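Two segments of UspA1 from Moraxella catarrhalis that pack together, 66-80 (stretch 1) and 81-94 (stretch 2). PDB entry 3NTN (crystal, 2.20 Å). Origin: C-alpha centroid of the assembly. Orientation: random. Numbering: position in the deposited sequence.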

ATOM      1  N   ASP B  66     -18.472   8.326  14.425  1.00 49.33           N
ATOM      2  CA  ASP B  66     -17.884   7.646  15.540  1.00 49.52           C
ATOM      3  C   ASP B  66     -16.452   7.200  15.200  1.00 47.27           C
ATOM      4  O   ASP B  66     -16.198   6.721  14.111  1.00 46.54           O
ATOM      5  N   ASN B  67     -15.530   7.421  16.144  1.00 46.04           N
ATOM      6  CA  ASN B  67     -14.108   6.972  16.041  1.00 45.41           C
ATOM      7  C   ASN B  67     -13.307   7.571  14.875  1.00 43.39           C
ATOM      8  O   ASN B  67     -12.198   7.142  14.595  1.00 43.57           O
ATOM      9  N   ALA B  68     -13.858   8.600  14.245  1.00 43.62           N
ATOM     10  CA  ALA B  68     -13.177   9.336  13.172  1.00 41.91           C
ATOM     11  C   ALA B  68     -11.852   9.876  13.645  1.00 40.46           C
ATOM     12  O   ALA B  68     -11.734  10.350  14.755  1.00 39.71           O
ATOM     13  N   VAL B  69     -10.851   9.808  12.770  1.00 41.63           N
ATOM     14  CA  VAL B  69      -9.549  10.429  13.002  1.00 40.51           C
ATOM     15  C   VAL B  69      -9.352  11.324  11.795  1.00 42.10           C
ATOM     16  O   VAL B  69      -9.427  10.860  10.636  1.00 43.21           O
ATOM     17  N   ALA B  70      -9.143  12.620  12.041  1.00 41.31           N
ATOM     18  CA  ALA B  70      -8.991  13.580  10.947  1.00 40.82           C
ATOM     19  C   ALA B  70      -7.824  14.488  11.353  1.00 40.96           C
ATOM     20  O   ALA B  70      -7.926  15.313  12.281  1.00 42.27           O
ATOM     21  N   LEU B  71      -6.704  14.332  10.679  1.00 40.48           N
ATOM     22  CA  LEU B  71      -5.489  14.929  11.191  1.00 40.36           C
ATOM     23  C   LEU B  71      -4.783  15.619  10.037  1.00 40.47           C
ATOM     24  O   LEU B  71      -4.373  14.954   9.099  1.00 41.47           O
ATOM     25  N   GLY B  72      -4.701  16.953  10.084  1.00 39.57           N
ATOM     26  CA  GLY B  72      -3.970  17.735   9.088  1.00 39.78           C
ATOM     27  C   GLY B  72      -4.790  18.944   8.693  1.00 40.53           C
ATOM     28  O   GLY B  72      -5.349  19.619   9.551  1.00 41.16           O
ATOM     29  N   ASN B  73      -4.914  19.193   7.392  1.00 41.94           N
ATOM     30  CA  ASN B  73      -5.711  20.292   6.889  1.00 42.35           C
ATOM     31  C   ASN B  73      -6.916  19.844   6.034  1.00 44.12           C
ATOM     32  O   ASN B  73      -6.752  19.212   4.982  1.00 43.79           O
ATOM     33  N   LYS B  74      -8.130  20.218   6.447  1.00 44.53           N
ATOM     34  CA  LYS B  74      -9.299  19.960   5.608  1.00 47.52           C
ATOM     35  C   LYS B  74      -9.542  18.451   5.374  1.00 46.52           C
ATOM     36  O   LYS B  74      -9.827  18.042   4.267  1.00 47.24           O
ATOM     37  N   ASN B  75      -9.431  17.657   6.430  1.00 44.40           N
ATOM     38  CA  ASN B  75      -9.940  16.289   6.420  1.00 45.04           C
ATOM     39  C   ASN B  75     -11.364  16.255   6.982  1.00 45.90           C
ATOM     40  O   ASN B  75     -11.563  16.600   8.146  1.00 46.72           O
ATOM     41  N   THR B  76     -12.341  15.903   6.149  1.00 47.25           N
ATOM     42  CA  THR B  76     -13.739  15.771   6.563  1.00 48.35           C
ATOM     43  C   THR B  76     -14.106  14.275   6.642  1.00 48.65           C
ATOM     44  O   THR B  76     -14.087  13.584   5.617  1.00 49.21           O
ATOM     45  N   ILE B  77     -14.469  13.801   7.838  1.00 48.43           N
ATOM     46  CA  ILE B  77     -14.938  12.434   7.993  1.00 48.09           C
ATOM     47  C   ILE B  77     -16.352  12.396   8.525  1.00 50.68           C
ATOM     48  O   ILE B  77     -16.597  12.865   9.608  1.00 52.24           O
ATOM     49  N   GLU B  78     -17.276  11.835   7.743  1.00 51.21           N
ATOM     50  CA  GLU B  78     -18.663  11.774   8.124  1.00 54.21           C
ATOM     51  C   GLU B  78     -19.136  10.313   8.023  1.00 54.31           C
ATOM     52  O   GLU B  78     -20.302  10.053   8.057  1.00 56.74           O
ATOM     53  N   GLY B  79     -18.213   9.364   7.905  1.00 52.56           N
ATOM     54  CA  GLY B  79     -18.583   7.938   7.749  1.00 53.23           C
ATOM     55  C   GLY B  79     -17.959   7.180   8.886  1.00 52.92           C
ATOM     56  O   GLY B  79     -16.826   7.489   9.258  1.00 50.34           O
ATOM     57  N   GLU B  80     -18.691   6.253   9.502  1.00 55.56           N
ATOM     58  CA  GLU B  80     -18.146   5.561  10.678  1.00 56.62           C
ATOM     59  C   GLU B  80     -16.761   4.864  10.458  1.00 54.53           C
ATOM     60  O   GLU B  80     -16.436   4.405   9.346  1.00 52.48           O
ATOM     61  N   ASN B  81     -15.949   4.843  11.524  1.00 53.82           N
ATOM     62  CA  ASN B  81     -14.717   4.036  11.605  1.00 52.27           C
ATOM     63  C   ASN B  81     -13.763   4.344  10.448  1.00 49.27           C
ATOM     64  O   ASN B  81     -13.132   3.466   9.870  1.00 50.02           O
ATOM     65  N   SER B  82     -13.675   5.619  10.111  1.00 46.34           N
ATOM     66  CA  SER B  82     -12.867   6.071   9.026  1.00 44.21           C
ATOM     67  C   SER B  82     -11.788   6.960   9.559  1.00 42.97           C
ATOM     68  O   SER B  82     -11.939   7.513  10.665  1.00 43.45           O
ATOM     69  N   VAL B  83     -10.721   7.080   8.764  1.00 41.26           N
ATOM     70  CA  VAL B  83      -9.511   7.861   9.090  1.00 40.52           C
ATOM     71  C   VAL B  83      -9.134   8.710   7.867  1.00 40.15           C
ATOM     72  O   VAL B  83      -9.200   8.227   6.753  1.00 41.14           O
ATOM     73  N   ALA B  84      -8.754   9.967   8.061  1.00 41.06           N
ATOM     74  CA  ALA B  84      -8.085  10.735   7.006  1.00 40.48           C
ATOM     75  C   ALA B  84      -6.930  11.513   7.615  1.00 41.75           C
ATOM     76  O   ALA B  84      -7.136  12.357   8.500  1.00 43.56           O
ATOM     77  N   ILE B  85      -5.715  11.295   7.095  1.00 41.20           N
ATOM     78  CA  ILE B  85      -4.570  12.012   7.566  1.00 39.70           C
ATOM     79  C   ILE B  85      -3.937  12.598   6.343  1.00 41.46           C
ATOM     80  O   ILE B  85      -3.707  11.875   5.368  1.00 42.14           O
ATOM     81  N   GLY B  86      -3.637  13.900   6.396  1.00 42.52           N
ATOM     82  CA  GLY B  86      -2.973  14.618   5.312  1.00 43.12           C
ATOM     83  C   GLY B  86      -3.780  15.876   5.045  1.00 45.71           C
ATOM     84  O   GLY B  86      -3.988  16.633   5.953  1.00 46.90           O
ATOM     85  N   SER B  87      -4.346  16.025   3.842  1.00 46.45           N
ATOM     86  CA  SER B  87      -4.853  17.322   3.331  1.00 49.19           C
ATOM     87  C   SER B  87      -5.985  17.207   2.329  1.00 49.40           C
ATOM     88  O   SER B  87      -5.907  16.395   1.428  1.00 47.66           O
ATOM     89  N   ASN B  88      -7.032  18.030   2.466  1.00 52.11           N
ATOM     90  CA  ASN B  88      -8.192  17.975   1.534  1.00 53.48           C
ATOM     91  C   ASN B  88      -8.638  16.528   1.209  1.00 51.07           C
ATOM     92  O   ASN B  88      -8.436  16.038   0.094  1.00 52.49           O
ATOM     93  N   ASN B  89      -9.213  15.839   2.175  1.00 48.74           N
ATOM     94  CA  ASN B  89      -9.737  14.497   1.972  1.00 47.84           C
ATOM     95  C   ASN B  89     -11.172  14.524   2.551  1.00 49.01           C
ATOM     96  O   ASN B  89     -11.447  15.320   3.457  1.00 50.51           O
ATOM     97  N   THR B  90     -12.086  13.731   1.993  1.00 48.69           N
ATOM     98  CA  THR B  90     -13.464  13.689   2.476  1.00 49.30           C
ATOM     99  C   THR B  90     -13.945  12.243   2.461  1.00 49.17           C
ATOM    100  O   THR B  90     -13.764  11.582   1.446  1.00 48.16           O
ATOM    101  N   VAL B  91     -14.559  11.784   3.577  1.00 48.62           N
ATOM    102  CA  VAL B  91     -15.318  10.512   3.662  1.00 47.64           C
ATOM    103  C   VAL B  91     -16.737  10.891   4.036  1.00 50.71           C
ATOM    104  O   VAL B  91     -16.951  11.518   5.048  1.00 52.57           O
ATOM    105  N   LYS B  92     -17.713  10.523   3.218  1.00 53.18           N
ATOM    106  CA  LYS B  92     -19.090  10.986   3.388  1.00 55.35           C
ATOM    107  C   LYS B  92     -19.849   9.940   4.190  1.00 56.73           C
ATOM    108  O   LYS B  92     -19.393   8.816   4.331  1.00 55.87           O
ATOM    109  N   LYS B  93     -20.998  10.327   4.724  1.00 60.35           N
ATOM    110  CA  LYS B  93     -21.920   9.460   5.466  1.00 63.01           C
ATOM    111  C   LYS B  93     -22.279   8.262   4.595  1.00 64.28           C
ATOM    112  O   LYS B  93     -22.632   8.443   3.442  1.00 65.57           O
ATOM    113  N   GLY B  94     -22.187   7.044   5.126  1.00 65.63           N
ATOM    114  CA  GLY B  94     -22.399   5.827   4.297  1.00 67.63           C
ATOM    115  C   GLY B  94     -21.190   5.358   3.456  1.00 65.66           C
ATOM    116  O   GLY B  94     -21.350   4.569   2.495  1.00 67.79           O
TER

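The two stretches are successive coils of one chain, and from Ala68 to Ile77 each residue lies beside the one fourteen places later. Strand 69-71 runs parallel to 83-85, and strand 75-77 to 89-91, and at most rungs of the strands residues of like kind sit side by side.

Between the two strand layers the space is small. Ala70 and Ala84 present only methyl groups, which face the Ile77 side. Ile77 has chi1 m and chi2 t; Ile77 CD1 lies 4.1 Å from Ala84 CB, while Ile77 CG2, on the other branch, lies 3.7 Å from Ser82 CB and 4.4 Å from Val91 CB. Val91, chi1 t, continues the ladder beside Ile77.

On the other face of the first sheet, Val69 (t) and Leu71 (chi1 t, chi2 p) meet Val83 (t) and Ile85 (m, t). Val69 CB lies 4.0 Å from Val83 CG2, and Leu71 CB 4.1 Å from Ile85 CG1. Branched aliphatic residues suit these rows because their bulk covers the neighbouring rung without needing polar partners.

Just past the corners, the inward asparagines do what an aliphatic chain could not. Asn75 and Asn89 share the m rotamer at chi1, so the two amides come together in register, Asn89 ND2 donating to Asn75 OD1 at 2.8 Å. The other end of the Asn75 amide is used as well, Asn75 ND2 donating to Gly86 O at 3.0 Å, which ties the side chain to the turn of the next coil. Gly86 and Gly72 have backbone angles that would jam a CB against the preceding carbonyl; at Gly72 a CB would also clash with Gly86 O.

Outside the second sheet, Thr76 and Thr90 both adopt m, aligning their hydroxyls. Water 2 sits 2.7 Å from Thr76 OG1, with a weak hydrogen bond to Thr90 OG1 at 3.3 Å, and donates to Lys74 O at 2.8 Å. Lys74 starts toward the other stretch, Lys74 CD lying 3.2 Å from Asn88 OD1, but its end leads away; Lys74 NZ makes a weak hydrogen bond of 3.4 Å to Asn73 OD1.

A second asparagine pair lies in the loops that lead into the first strands. Asn67 and Asn81 both have left-handed backbone angles and chi1 m, and Asn67 ND2 donates to Asn81 OD1 at 2.7 Å, nearly in line. Nearby, water 1 donates to Asn67 O at 2.7 Å and to Ser82 O at 3.2 Å. Ser82, chi1 m, points toward stretch 1, where Ser82 OG donates to Glu80 O at 3.2 Å; its small size suits a buried place beside Ile77.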

ATOM      1  CB  ASP B  66     -18.769   6.509  16.028  1.00 52.58           C
ATOM      2  CG  ASP B  66     -20.128   7.006  16.560  1.00 57.31           C
ATOM      3  OD1 ASP B  66     -21.012   6.137  16.734  1.00 60.28           O
ATOM      4  OD2 ASP B  66     -20.301   8.244  16.812  1.00 58.16           O
ATOM      5  CB  ASN B  67     -13.961   5.438  16.080  1.00 45.16           C
ATOM      6  CG  ASN B  67     -14.874   4.796  17.110  1.00 48.84           C
ATOM      7  OD1 ASN B  67     -14.919   5.212  18.289  1.00 52.19           O
ATOM      8  ND2 ASN B  67     -15.617   3.775  16.681  1.00 44.72           N
ATOM      9  CB  ALA B  68     -14.091  10.502  12.623  1.00 40.54           C
ATOM     10  CB  VAL B  69      -8.404   9.370  13.112  1.00 40.78           C
ATOM     11  CG1 VAL B  69      -7.009  10.043  13.129  1.00 37.96           C
ATOM     12  CG2 VAL B  69      -8.602   8.508  14.313  1.00 39.81           C
ATOM     13  CB  ALA B  70     -10.269  14.377  10.760  1.00 40.69           C
ATOM     14  CB  LEU B  71      -4.648  13.819  11.843  1.00 39.90           C
ATOM     15  CG  LEU B  71      -3.224  13.998  12.378  1.00 43.14           C
ATOM     16  CD1 LEU B  71      -3.087  15.195  13.309  1.00 45.86           C
ATOM     17  CD2 LEU B  71      -2.758  12.688  13.087  1.00 43.13           C
ATOM     18  CB  ASN B  73      -4.840  21.215   6.074  1.00 44.96           C
ATOM     19  CG  ASN B  73      -5.530  22.598   5.797  1.00 48.00           C
ATOM     20  OD1 ASN B  73      -6.686  22.663   5.378  1.00 53.08           O
ATOM     21  ND2 ASN B  73      -4.816  23.679   6.066  1.00 52.95           N
ATOM     22  CB  LYS B  74      -9.209  20.674   4.241  1.00 49.65           C
ATOM     23  CG  LYS B  74     -10.072  21.933   4.051  1.00 53.88           C
ATOM     24  CD  LYS B  74      -9.351  22.933   3.086  1.00 59.17           C
ATOM     25  CE  LYS B  74      -9.722  24.411   3.335  1.00 63.40           C
ATOM     26  NZ  LYS B  74      -8.871  25.117   4.395  1.00 66.50           N
ATOM     27  CB  ASN B  75      -9.026  15.395   7.191  1.00 41.95           C
ATOM     28  CG  ASN B  75      -7.627  15.386   6.612  1.00 44.81           C
ATOM     29  OD1 ASN B  75      -7.387  14.737   5.592  1.00 44.28           O
ATOM     30  ND2 ASN B  75      -6.698  16.123   7.239  1.00 39.63           N
ATOM     31  CB  THR B  76     -14.677  16.426   5.556  1.00 50.97           C
ATOM     32  OG1 THR B  76     -14.291  17.808   5.306  1.00 49.53           O
ATOM     33  CG2 THR B  76     -16.150  16.336   6.049  1.00 52.15           C
ATOM     34  CB  ILE B  77     -14.083  11.646   8.950  1.00 47.52           C
ATOM     35  CG1 ILE B  77     -12.679  11.526   8.380  1.00 44.98           C
ATOM     36  CG2 ILE B  77     -14.617  10.272   9.056  1.00 47.57           C
ATOM     37  CD1 ILE B  77     -11.741  11.234   9.405  1.00 48.82           C
ATOM     38  CB  GLU B  78     -19.495  12.720   7.244  1.00 55.25           C
ATOM     39  CG  GLU B  78     -19.405  14.235   7.593  1.00 58.47           C
ATOM     40  CD  GLU B  78     -19.677  15.206   6.384  1.00 62.30           C
ATOM     41  OE1 GLU B  78     -19.818  14.750   5.200  1.00 60.90           O
ATOM     42  OE2 GLU B  78     -19.698  16.446   6.629  1.00 60.40           O
ATOM     43  CB  GLU B  80     -19.154   4.591  11.249  1.00 60.94           C
ATOM     44  CG  GLU B  80     -20.441   5.240  11.791  1.00 68.10           C
ATOM     45  CD  GLU B  80     -21.126   4.356  12.846  1.00 79.00           C
ATOM     46  OE1 GLU B  80     -20.683   3.189  12.993  1.00 80.62           O
ATOM     47  OE2 GLU B  80     -22.094   4.821  13.538  1.00 85.39           O
ATOM     48  CB  ASN B  81     -15.066   2.532  11.761  1.00 55.28           C
ATOM     49  CG  ASN B  81     -15.831   2.242  13.081  1.00 60.07           C
ATOM     50  OD1 ASN B  81     -15.506   2.814  14.115  1.00 64.71           O
ATOM     51  ND2 ASN B  81     -16.841   1.359  13.043  1.00 65.99           N
ATOM     52  CB  SER B  82     -13.711   6.850   8.024  1.00 43.37           C
ATOM     53  OG  SER B  82     -14.494   5.944   7.319  1.00 44.43           O
ATOM     54  CB  VAL B  83      -8.369   6.878   9.481  1.00 40.79           C
ATOM     55  CG1 VAL B  83      -6.979   7.580   9.613  1.00 37.86           C
ATOM     56  CG2 VAL B  83      -8.749   6.133  10.759  1.00 41.46           C
ATOM     57  CB  ALA B  84      -9.032  11.705   6.375  1.00 40.94           C
ATOM     58  CB  ILE B  85      -3.609  11.082   8.315  1.00 39.32           C
ATOM     59  CG1 ILE B  85      -4.318  10.486   9.551  1.00 39.28           C
ATOM     60  CG2 ILE B  85      -2.253  11.830   8.749  1.00 35.64           C
ATOM     61  CD1 ILE B  85      -3.516   9.354  10.211  1.00 43.75           C
ATOM     62  CB  SER B  87      -3.724  18.034   2.623  1.00 50.72           C
ATOM     63  OG  SER B  87      -3.330  19.102   3.412  1.00 55.65           O
ATOM     64  CB  ASN B  88      -7.898  18.744   0.217  1.00 55.70           C
ATOM     65  CG  ASN B  88      -7.523  20.189   0.452  1.00 63.54           C
ATOM     66  OD1 ASN B  88      -8.391  21.031   0.735  1.00 70.51           O
ATOM     67  ND2 ASN B  88      -6.226  20.511   0.300  1.00 68.93           N
ATOM     68  CB  ASN B  89      -8.888  13.442   2.689  1.00 44.84           C
ATOM     69  CG  ASN B  89      -7.404  13.465   2.257  1.00 46.07           C
ATOM     70  OD1 ASN B  89      -7.086  13.363   1.067  1.00 43.56           O
ATOM     71  ND2 ASN B  89      -6.498  13.555   3.236  1.00 38.90           N
ATOM     72  CB  THR B  90     -14.417  14.495   1.583  1.00 52.26           C
ATOM     73  OG1 THR B  90     -13.991  15.870   1.510  1.00 54.83           O
ATOM     74  CG2 THR B  90     -15.890  14.396   2.103  1.00 52.36           C
ATOM     75  CB  VAL B  91     -14.706   9.502   4.744  1.00 46.50           C
ATOM     76  CG1 VAL B  91     -15.543   8.160   4.883  1.00 42.13           C
ATOM     77  CG2 VAL B  91     -13.263   9.177   4.431  1.00 41.66           C
ATOM     78  CB  LYS B  92     -19.773  11.181   2.020  1.00 57.91           C
ATOM     79  CG  LYS B  92     -19.298  12.346   1.158  1.00 57.94           C
ATOM     80  CD  LYS B  92     -20.215  12.568  -0.041  0.10 59.46           C
ATOM     81  CE  LYS B  92     -19.779  13.779  -0.858  0.10 59.72           C
ATOM     82  NZ  LYS B  92     -20.704  14.066  -1.994  0.10 62.32           N
ATOM     83  CB  LYS B  93     -23.165  10.297   5.777  1.00 66.48           C
ATOM     84  CG  LYS B  93     -24.076   9.804   6.892  1.00 71.13           C
ATOM     85  CD  LYS B  93     -25.546  10.294   6.698  1.00 74.94           C
ATOM     86  CE  LYS B  93     -26.398   9.908   7.911  1.00 78.70           C
ATOM     87  NZ  LYS B  93     -27.860  10.120   7.766  1.00 84.80           N
TER
HETATM   88  O   HOH W   1     -11.288   5.340  12.868  1.00 39.08           O
HETATM   89  O   HOH W   2     -12.469  18.198   3.342  1.00 30.67           O
HETATM   90  O   HOH W   3     -21.364   6.076   8.254  1.00 23.02           O